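Local coordinates for possible galactose mutarotase (Streptomyces platensis subsp. rosaceus, PDB 4RNL), which probably catalyses the interconversion of the alpha and beta anomers of galactose or a related aldose, at residues A[62-66]-A[67-71]; A[250-253]-A[254-258]; A[297-300]-A[301-305]. One frame throughout, in Å; residues are numbered along the deposited sequence.

Following the chain from the N terminus, contact 1 comes first, where the loop leaving strand 57-59 turns into helix 67-72. Contact 2 closes the loop between strand 242-246, in the seven-stranded sheet, and strand 256-262, in the nine-stranded one. Contact 3 lies last, in the long loop between strands 278-282 and 305-310, both of the seven-stranded sheet. The three follow in series, none nesting in or crossing another. Contacts 1 and 3 meet in space: Tyr299 OH lies 3.1 Å from Gly63 N, and Leu62 packs against Ala303 and Gly304. Contact 2 stands apart, its centre about 32 Å from that of contact 1 and about 30 Å from that of contact 3.

Contact 1 (A[62-66]-A[67-71]); sequences LGFAD and LASYA
Phe64 points an edge of its ring at the face of Tyr70. Its CD2 stands over the middle of the tyrosine ring, the centroids are 5.0 Å apart and the planes meet at 80°, a T-shaped stack. The phenylalanine ring is used twice, because Ser69 CB covers one of its faces near the rim, 3.3 Å from Phe64 CG, in a CH-pi contact. A small residue suits this place: a serine CB can rest on the ring face while its hydroxyl turns elsewhere. That hydroxyl goes to Asp66, where Ser69 OG donates to OD1 at 2.7 Å, reaching the syn side of the carboxylate close to its plane.

The motif is a helix N-cap. Asp66 is the last residue before helix 67-72, and its CG sits between the backbone N and the carbonyl carbon (chi1 65°), which folds the carboxylate back over the first turn. There OD2 accepts from Ser69 N at 3.2 Å, a weak capping bond. The negative charge at the N-terminal end of the helix, where the backbone N-H groups point, is probably favourable.

Tyr70, next after Ser69, extends along the preceding loop, and its hydroxyl accepts from Phe64 N (3.1 Å to Tyr70 OH, N-H...O angle 162°). The same hydroxyl donates to a water, 2.6 Å from Tyr70 OH, which in turn donates to Leu62 O. Held by two hydrogen bonds, one accepted and one donated, the phenol oxygen ties the incoming loop to the helix and holds the ring that receives Phe64. Gly63, having no side chain, brings its CA to 3.3 Å from Tyr70 OH. Beyond the two segments, Gln46 NE2 donates to Phe64 O, Phe78 meets the ring of Phe64, and Ile44 touches Tyr70.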
ATOM      1  N   LEU A  62      -1.946   8.688  -7.322  1.00  9.92           N
ATOM      2  CA  LEU A  62      -2.870   9.643  -6.718  1.00 10.47           C
ATOM      3  C   LEU A  62      -2.165  10.275  -5.529  1.00 11.19           C
ATOM      4  O   LEU A  62      -1.554   9.583  -4.714  1.00 11.64           O
ATOM      5  CB  LEU A  62      -4.171   8.970  -6.254  1.00 10.82           C
ATOM      6  CG  LEU A  62      -5.029   8.276  -7.316  1.00 12.24           C
ATOM      7  CD1 LEU A  62      -6.414   7.966  -6.756  1.00 11.99           C
ATOM      8  CD2 LEU A  62      -5.134   9.108  -8.594  1.00 11.60           C
ATOM      9  N   GLY A  63      -2.227  11.594  -5.427  1.00 14.15           N
ATOM     10  CA  GLY A  63      -1.541  12.266  -4.341  1.00 12.67           C
ATOM     11  C   GLY A  63      -1.793  13.758  -4.366  1.00 14.55           C
ATOM     12  O   GLY A  63      -2.678  14.241  -5.075  1.00 12.55           O
ATOM     13  N   PHE A  64      -0.993  14.494  -3.605  1.00 12.75           N
ATOM     14  CA  PHE A  64      -1.135  15.942  -3.531  1.00 13.24           C
ATOM     15  C   PHE A  64       0.209  16.596  -3.773  1.00 16.08           C
ATOM     16  O   PHE A  64       1.258  15.990  -3.518  1.00 14.76           O
ATOM     17  CB  PHE A  64      -1.626  16.360  -2.147  1.00 14.69           C
ATOM     18  CG  PHE A  64      -2.938  15.743  -1.748  1.00 13.88           C
ATOM     19  CD1 PHE A  64      -4.112  16.091  -2.404  1.00 16.42           C
ATOM     20  CD2 PHE A  64      -2.998  14.842  -0.688  1.00 16.61           C
ATOM     21  CE1 PHE A  64      -5.326  15.537  -2.024  1.00 22.74           C
ATOM     22  CE2 PHE A  64      -4.208  14.279  -0.301  1.00 17.94           C
ATOM     23  CZ  PHE A  64      -5.374  14.632  -0.968  1.00 20.07           C
ATOM     24  N   ALA A  65       0.164  17.837  -4.246  1.00 17.74           N
ATOM     25  CA  ALA A  65       1.367  18.617  -4.506  1.00 21.51           C
ATOM     26  C   ALA A  65       2.020  19.073  -3.208  1.00 23.55           C
ATOM     27  O   ALA A  65       3.226  19.326  -3.173  1.00 21.83           O
ATOM     28  CB  ALA A  65       1.033  19.822  -5.382  1.00 22.35           C
ATOM     29  N   ASP A  66       1.225  19.166  -2.144  1.00 20.48           N
ATOM     30  CA  ASP A  66       1.673  19.826  -0.920  1.00 22.52           C
ATOM     31  C   ASP A  66       1.438  19.002   0.343  1.00 18.69           C
ATOM     32  O   ASP A  66       0.507  18.203   0.408  1.00 18.70           O
ATOM     33  CB  ASP A  66       0.960  21.169  -0.772  1.00 27.66           C
ATOM     34  CG  ASP A  66      -0.534  21.009  -0.573  1.00 33.19           C
ATOM     35  OD1 ASP A  66      -1.177  20.320  -1.397  1.00 30.99           O
ATOM     36  OD2 ASP A  66      -1.062  21.567   0.418  1.00 35.62           O
ATOM     37  N   LEU A  67       2.266  19.229   1.357  1.00 18.29           N
ATOM     38  CA  LEU A  67       2.165  18.498   2.615  1.00 19.77           C
ATOM     39  C   LEU A  67       0.838  18.749   3.334  1.00 18.43           C
ATOM     40  O   LEU A  67       0.234  17.821   3.867  1.00 20.51           O
ATOM     41  CB  LEU A  67       3.334  18.862   3.536  1.00 21.07           C
ATOM     42  CG  LEU A  67       3.332  18.189   4.910  1.00 18.76           C
ATOM     43  CD1 LEU A  67       3.410  16.677   4.748  1.00 16.85           C
ATOM     44  CD2 LEU A  67       4.486  18.710   5.771  1.00 18.15           C
ATOM     45  N   ALA A  68       0.392  20.002   3.333  1.00 18.84           N
ATOM     46  CA  ALA A  68      -0.833  20.398   4.033  1.00 21.96           C
ATOM     47  C   ALA A  68      -2.042  19.564   3.618  1.00 21.78           C
ATOM     48  O   ALA A  68      -2.887  19.226   4.450  1.00 23.67           O
ATOM     49  CB  ALA A  68      -1.115  21.879   3.822  1.00 20.93           C
ATOM     50  N   SER A  69      -2.110  19.224   2.334  1.00 18.11           N
ATOM     51  CA  SER A  69      -3.209  18.415   1.810  1.00 18.16           C
ATOM     52  C   SER A  69      -3.179  17.004   2.404  1.00 18.87           C
ATOM     53  O   SER A  69      -4.223  16.452   2.755  1.00 20.27           O
ATOM     54  CB  SER A  69      -3.156  18.358   0.276  1.00 17.82           C
ATOM     55  OG  SER A  69      -3.543  19.597  -0.314  1.00 20.68           O
ATOM     56  N   TYR A  70      -1.988  16.420   2.512  1.00 14.80           N
ATOM     57  CA  TYR A  70      -1.842  15.100   3.127  1.00 13.88           C
ATOM     58  C   TYR A  70      -2.210  15.130   4.604  1.00 17.46           C
ATOM     59  O   TYR A  70      -2.834  14.197   5.123  1.00 21.72           O
ATOM     60  CB  TYR A  70      -0.412  14.569   2.986  1.00 14.33           C
ATOM     61  CG  TYR A  70      -0.072  14.035   1.622  1.00 13.45           C
ATOM     62  CD1 TYR A  70      -0.480  12.764   1.231  1.00 11.44           C
ATOM     63  CD2 TYR A  70       0.670  14.792   0.728  1.00 12.51           C
ATOM     64  CE1 TYR A  70      -0.160  12.272  -0.031  1.00 12.03           C
ATOM     65  CE2 TYR A  70       0.996  14.312  -0.524  1.00 12.25           C
ATOM     66  CZ  TYR A  70       0.577  13.054  -0.902  1.00 13.98           C
ATOM     67  OH  TYR A  70       0.904  12.573  -2.158  1.00 12.83           O
ATOM     68  N   ALA A  71      -1.791  16.191   5.285  1.00 20.81           N
ATOM     69  CA  ALA A  71      -2.098  16.369   6.698  1.00 19.06           C
ATOM     70  C   ALA A  71      -3.608  16.487   6.929  1.00 23.69           C
ATOM     71  O   ALA A  71      -4.144  15.949   7.903  1.00 25.40           O
ATOM     72  CB  ALA A  71      -1.392  17.600   7.228  1.00 21.04           C
TER
HETATM   73  O   HOH W   1       0.432  10.106  -2.722  1.00 11.85           O

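Contact 2 (A[250-253]-A[254-258]); sequences GVRE and APRTV
Ala254 brings its carbonyl O within 3.5 Å of Arg252 CB as the loop bends toward strand 256-262. Pro255 follows and packs on Thr275; the restricted phi of proline (-70° here) suits the extended backbone that leads into the strand.

Arg256 opens the strand and carries the contact. Its CG lies between the backbone N and the carbonyl carbon (chi1 80°) and the chain bends again at chi2, which swings the guanidinium back across the loop. There Gly250, whose positive phi suits glycine, offers its O to NH1 of Arg256 at 2.8 Å, a weak bond with an N-H...O angle of 125°. Arg252 CG sits over the centre of the guanidinium, 3.3 Å from Arg256 CZ, a contact that is doubtful in part, since Arg252 is modelled in two conformations. Two residues along the strand, Val258 CG1 lies over the opposite face toward its rim, so that in this conformer of Arg252 aliphatic carbon flanks both faces.

Around this point the chain crosses from the seven-stranded sheet to the nine-stranded sheet of the beta-sandwich fold of the mutarotase family. Arg256 NH1 also reaches Asp248 O, while NH2 donates to Thr274 O and Glu276 O on the neighbouring strand and its turn. With backbone carbonyls as these partners, the guanidinium works as a multiple donor, its positive charge probably stabilised by the carbonyl dipoles, and it joins the loop to the turn beyond strand 268-274.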
ATOM      1  N   GLY A 250       0.120 -18.573  -1.689  1.00 15.23           N
ATOM      2  CA  GLY A 250       0.148 -18.040  -0.333  1.00 13.49           C
ATOM      3  C   GLY A 250       1.385 -17.223   0.007  1.00 14.76           C
ATOM      4  O   GLY A 250       1.861 -16.449  -0.816  1.00 12.67           O
ATOM      5  N   VAL A 251       1.896 -17.385   1.227  1.00 14.60           N
ATOM      6  CA  VAL A 251       3.098 -16.669   1.647  1.00 15.08           C
ATOM      7  C   VAL A 251       4.308 -17.288   0.957  1.00 17.78           C
ATOM      8  O   VAL A 251       4.449 -18.516   0.928  1.00 16.05           O
ATOM      9  CB  VAL A 251       3.283 -16.741   3.181  1.00 22.25           C
ATOM     10  CG1 VAL A 251       4.521 -15.961   3.615  1.00 24.84           C
ATOM     11  CG2 VAL A 251       2.051 -16.206   3.883  1.00 16.52           C
ATOM     12  N   ARG A 252       5.173 -16.441   0.400  0.64 12.57           N
ATOM     13  CA  ARG A 252       6.364 -16.914  -0.297  0.64 15.18           C
ATOM     14  C   ARG A 252       7.605 -16.252   0.271  0.64 15.84           C
ATOM     15  O   ARG A 252       7.559 -15.098   0.688  0.64 14.77           O
ATOM     16  CB  ARG A 252       6.268 -16.610  -1.796  0.64 15.48           C
ATOM     17  CG  ARG A 252       5.023 -17.165  -2.466  0.64 21.83           C
ATOM     18  CD  ARG A 252       4.918 -18.669  -2.324  0.64 27.10           C
ATOM     19  NE  ARG A 252       5.660 -19.369  -3.364  0.64 33.46           N
ATOM     20  CZ  ARG A 252       5.476 -20.651  -3.673  0.64 39.70           C
ATOM     21  NH1 ARG A 252       6.195 -21.216  -4.635  0.64 40.92           N
ATOM     22  NH2 ARG A 252       4.569 -21.368  -3.021  0.64 38.65           N
ATOM     23  N   GLU A 253       8.719 -16.974   0.280  1.00 13.31           N
ATOM     24  CA  GLU A 253       9.962 -16.413   0.807  1.00 16.21           C
ATOM     25  C   GLU A 253      10.623 -15.396  -0.129  1.00 18.17           C
ATOM     26  O   GLU A 253      11.372 -14.524   0.322  1.00 17.31           O
ATOM     27  CB  GLU A 253      10.943 -17.521   1.165  1.00 20.37           C
ATOM     28  CG  GLU A 253      10.526 -18.346   2.365  1.00 28.39           C
ATOM     29  CD  GLU A 253      11.554 -19.394   2.712  1.00 41.20           C
ATOM     30  OE1 GLU A 253      12.746 -19.034   2.817  1.00 37.33           O
ATOM     31  OE2 GLU A 253      11.179 -20.579   2.857  1.00 46.41           O
ATOM     32  N   ALA A 254      10.348 -15.517  -1.424  1.00 16.33           N
ATOM     33  CA  ALA A 254      10.867 -14.579  -2.415  1.00 18.46           C
ATOM     34  C   ALA A 254       9.687 -14.069  -3.222  1.00 15.73           C
ATOM     35  O   ALA A 254       8.715 -14.802  -3.423  1.00 16.56           O
ATOM     36  CB  ALA A 254      11.873 -15.271  -3.325  1.00 22.41           C
ATOM     37  N   PRO A 255       9.749 -12.809  -3.678  1.00 13.37           N
ATOM     38  CA  PRO A 255       8.582 -12.268  -4.377  1.00 11.94           C
ATOM     39  C   PRO A 255       8.375 -12.915  -5.743  1.00 18.46           C
ATOM     40  O   PRO A 255       9.335 -13.369  -6.373  1.00 20.19           O
ATOM     41  CB  PRO A 255       8.923 -10.782  -4.529  1.00 15.79           C
ATOM     42  CG  PRO A 255      10.422 -10.726  -4.464  1.00 19.63           C
ATOM     43  CD  PRO A 255      10.825 -11.813  -3.520  1.00 16.00           C
ATOM     44  N   ARG A 256       7.120 -12.972  -6.181  1.00 15.93           N
ATOM     45  CA  ARG A 256       6.792 -13.431  -7.527  1.00 13.22           C
ATOM     46  C   ARG A 256       5.693 -12.531  -8.060  1.00 11.13           C
ATOM     47  O   ARG A 256       4.949 -11.933  -7.279  1.00 12.23           O
ATOM     48  CB  ARG A 256       6.357 -14.908  -7.523  1.00 14.48           C
ATOM     49  CG  ARG A 256       4.897 -15.183  -7.094  1.00 15.31           C
ATOM     50  CD  ARG A 256       4.591 -14.772  -5.653  1.00 14.98           C
ATOM     51  NE  ARG A 256       3.420 -15.473  -5.103  1.00 12.09           N
ATOM     52  CZ  ARG A 256       2.844 -15.173  -3.940  1.00 12.22           C
ATOM     53  NH1 ARG A 256       1.801 -15.868  -3.515  1.00 10.86           N
ATOM     54  NH2 ARG A 256       3.312 -14.174  -3.205  1.00 11.36           N
ATOM     55  N   THR A 257       5.601 -12.409  -9.382  1.00 12.21           N
ATOM     56  CA  THR A 257       4.588 -11.545  -9.997  1.00 12.46           C
ATOM     57  C   THR A 257       3.194 -12.082  -9.686  1.00 15.86           C
ATOM     58  O   THR A 257       2.906 -13.251  -9.949  1.00 14.04           O
ATOM     59  CB  THR A 257       4.770 -11.493 -11.513  1.00 18.70           C
ATOM     60  OG1 THR A 257       6.077 -10.984 -11.810  1.00 19.86           O
ATOM     61  CG2 THR A 257       3.710 -10.594 -12.157  1.00 14.84           C
ATOM     62  N   VAL A 258       2.336 -11.240  -9.121  1.00  8.46           N
ATOM     63  CA  VAL A 258       0.987 -11.675  -8.740  1.00 10.86           C
ATOM     64  C   VAL A 258      -0.084 -10.826  -9.409  1.00 12.77           C
ATOM     65  O   VAL A 258      -1.267 -11.185  -9.404  1.00 17.18           O
ATOM     66  CB  VAL A 258       0.764 -11.610  -7.216  1.00 14.53           C
ATOM     67  CG1 VAL A 258       1.704 -12.587  -6.489  1.00 12.03           C
ATOM     68  CG2 VAL A 258       0.954 -10.175  -6.715  1.00 13.97           C
TER

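Contact 3 (A[297-300]-A[301-305]); sequences VPYG and PAAGL
The ring of Tyr299 meets Ala303 CB at its CD1 corner, 3.9 Å away, with the methyl approaching at a slant; the same methyl lies equally close to Tyr299 CB. On that same side of the ring Leu62 CD2 stands over the face, offset toward the rim, 3.6 Å from Tyr299 CE1. From Gly300 to Ala303 the chain makes a type II beta turn, within the long loop that leads into strand 305-310.

Each place in the turn has a fitting residue. Pro301 holds the second position, where its ring restricts phi (-57°) close to the -60° of a type II turn. Ala302 takes the third, with phi positive at 66°, a left-handed conformation more often given to glycine. Its backbone also bonds to Ala195 and Ala284. Across the turn Ala303 N donates to Gly300 O at 3.1 Å, a weak bond because the N-H...O angle is only 129°.

The phenol end of Tyr299 works outside the turn. CG stands anti to the carbonyl carbon, directing the ring away from Pro301 and its OH toward Asp190 OD2 and Gly63 N, both hydrogen-bonded to it. A buried tyrosine suits this, offering a flat apolar body to Leu62 and Ala303 and a polar tip that the two partners satisfy. Ala303 O is in turn held by Asn186 ND2, and Ala303 CB lies 3.2 Å from Gly300 O.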
ATOM      1  N   VAL A 297      -5.998  18.125 -11.235  1.00 13.05           N
ATOM      2  CA  VAL A 297      -7.326  17.669 -11.619  1.00 16.74           C
ATOM      3  C   VAL A 297      -7.997  17.073 -10.390  1.00 11.81           C
ATOM      4  O   VAL A 297      -7.376  16.303  -9.668  1.00 15.11           O
ATOM      5  CB  VAL A 297      -7.231  16.582 -12.719  1.00 21.48           C
ATOM      6  CG1 VAL A 297      -8.609  16.054 -13.071  1.00 21.90           C
ATOM      7  CG2 VAL A 297      -6.538  17.132 -13.958  1.00 21.99           C
ATOM      8  N   PRO A 298      -9.258  17.450 -10.133  1.00 19.75           N
ATOM      9  CA  PRO A 298      -9.988  16.835  -9.015  1.00 15.44           C
ATOM     10  C   PRO A 298     -10.229  15.347  -9.235  1.00 13.66           C
ATOM     11  O   PRO A 298     -10.562  14.931 -10.352  1.00 17.43           O
ATOM     12  CB  PRO A 298     -11.322  17.600  -8.982  1.00 19.24           C
ATOM     13  CG  PRO A 298     -11.422  18.297 -10.313  1.00 28.08           C
ATOM     14  CD  PRO A 298     -10.008  18.558 -10.755  1.00 17.23           C
ATOM     15  N   TYR A 299     -10.062  14.553  -8.179  1.00 15.52           N
ATOM     16  CA  TYR A 299     -10.176  13.098  -8.277  1.00 11.33           C
ATOM     17  C   TYR A 299     -11.625  12.639  -8.102  1.00 16.41           C
ATOM     18  O   TYR A 299     -12.234  12.879  -7.057  1.00 15.24           O
ATOM     19  CB  TYR A 299      -9.317  12.429  -7.195  1.00 13.52           C
ATOM     20  CG  TYR A 299      -7.813  12.541  -7.387  1.00 14.54           C
ATOM     21  CD1 TYR A 299      -7.247  12.572  -8.656  1.00 10.87           C
ATOM     22  CD2 TYR A 299      -6.964  12.597  -6.290  1.00 16.84           C
ATOM     23  CE1 TYR A 299      -5.876  12.668  -8.829  1.00  9.86           C
ATOM     24  CE2 TYR A 299      -5.592  12.693  -6.446  1.00 13.26           C
ATOM     25  CZ  TYR A 299      -5.055  12.725  -7.716  1.00 13.61           C
ATOM     26  OH  TYR A 299      -3.689  12.820  -7.865  1.00 10.93           O
ATOM     27  N   GLY A 300     -12.174  11.975  -9.117  1.00 17.00           N
ATOM     28  CA  GLY A 300     -13.492  11.364  -9.005  1.00 18.42           C
ATOM     29  C   GLY A 300     -13.365   9.900  -8.612  1.00 15.99           C
ATOM     30  O   GLY A 300     -12.254   9.399  -8.447  1.00 13.82           O
ATOM     31  N   PRO A 301     -14.503   9.202  -8.447  1.00 15.88           N
ATOM     32  CA  PRO A 301     -14.442   7.775  -8.108  1.00 14.87           C
ATOM     33  C   PRO A 301     -13.645   7.009  -9.161  1.00 13.72           C
ATOM     34  O   PRO A 301     -13.750   7.330 -10.351  1.00 15.46           O
ATOM     35  CB  PRO A 301     -15.919   7.343  -8.111  1.00 19.25           C
ATOM     36  CG  PRO A 301     -16.635   8.405  -8.919  1.00 24.27           C
ATOM     37  CD  PRO A 301     -15.884   9.676  -8.632  1.00 21.77           C
ATOM     38  N   ALA A 302     -12.823   6.062  -8.712  1.00 12.54           N
ATOM     39  CA  ALA A 302     -11.974   5.246  -9.585  1.00 11.60           C
ATOM     40  C   ALA A 302     -10.873   6.033 -10.307  1.00 12.30           C
ATOM     41  O   ALA A 302     -10.374   5.600 -11.346  1.00 15.25           O
ATOM     42  CB  ALA A 302     -12.818   4.439 -10.576  1.00 17.03           C
ATOM     43  N   ALA A 303     -10.468   7.164  -9.739  1.00 10.34           N
ATOM     44  CA  ALA A 303      -9.406   7.978 -10.350  1.00 10.14           C
ATOM     45  C   ALA A 303      -8.103   7.203 -10.390  1.00 12.63           C
ATOM     46  O   ALA A 303      -7.259   7.438 -11.254  1.00 13.28           O
ATOM     47  CB  ALA A 303      -9.223   9.287  -9.586  1.00 11.09           C
ATOM     48  N   GLY A 304      -7.947   6.270  -9.454  1.00 10.34           N
ATOM     49  CA  GLY A 304      -6.784   5.397  -9.399  1.00 10.60           C
ATOM     50  C   GLY A 304      -7.143   4.081  -8.730  1.00 11.90           C
ATOM     51  O   GLY A 304      -8.227   3.956  -8.156  1.00 12.40           O
ATOM     52  N   LEU A 305      -6.246   3.100  -8.809  1.00  8.64           N
ATOM     53  CA  LEU A 305      -6.502   1.772  -8.254  1.00  9.83           C
ATOM     54  C   LEU A 305      -5.426   1.460  -7.250  1.00 10.19           C
ATOM     55  O   LEU A 305      -4.240   1.623  -7.544  1.00 10.84           O
ATOM     56  CB  LEU A 305      -6.444   0.713  -9.356  1.00 10.39           C
ATOM     57  CG  LEU A 305      -7.271   1.033 -10.595  1.00 16.01           C
ATOM     58  CD1 LEU A 305      -6.967   0.047 -11.712  1.00 19.22           C
ATOM     59  CD2 LEU A 305      -8.749   1.018 -10.235  1.00 15.07           C
TER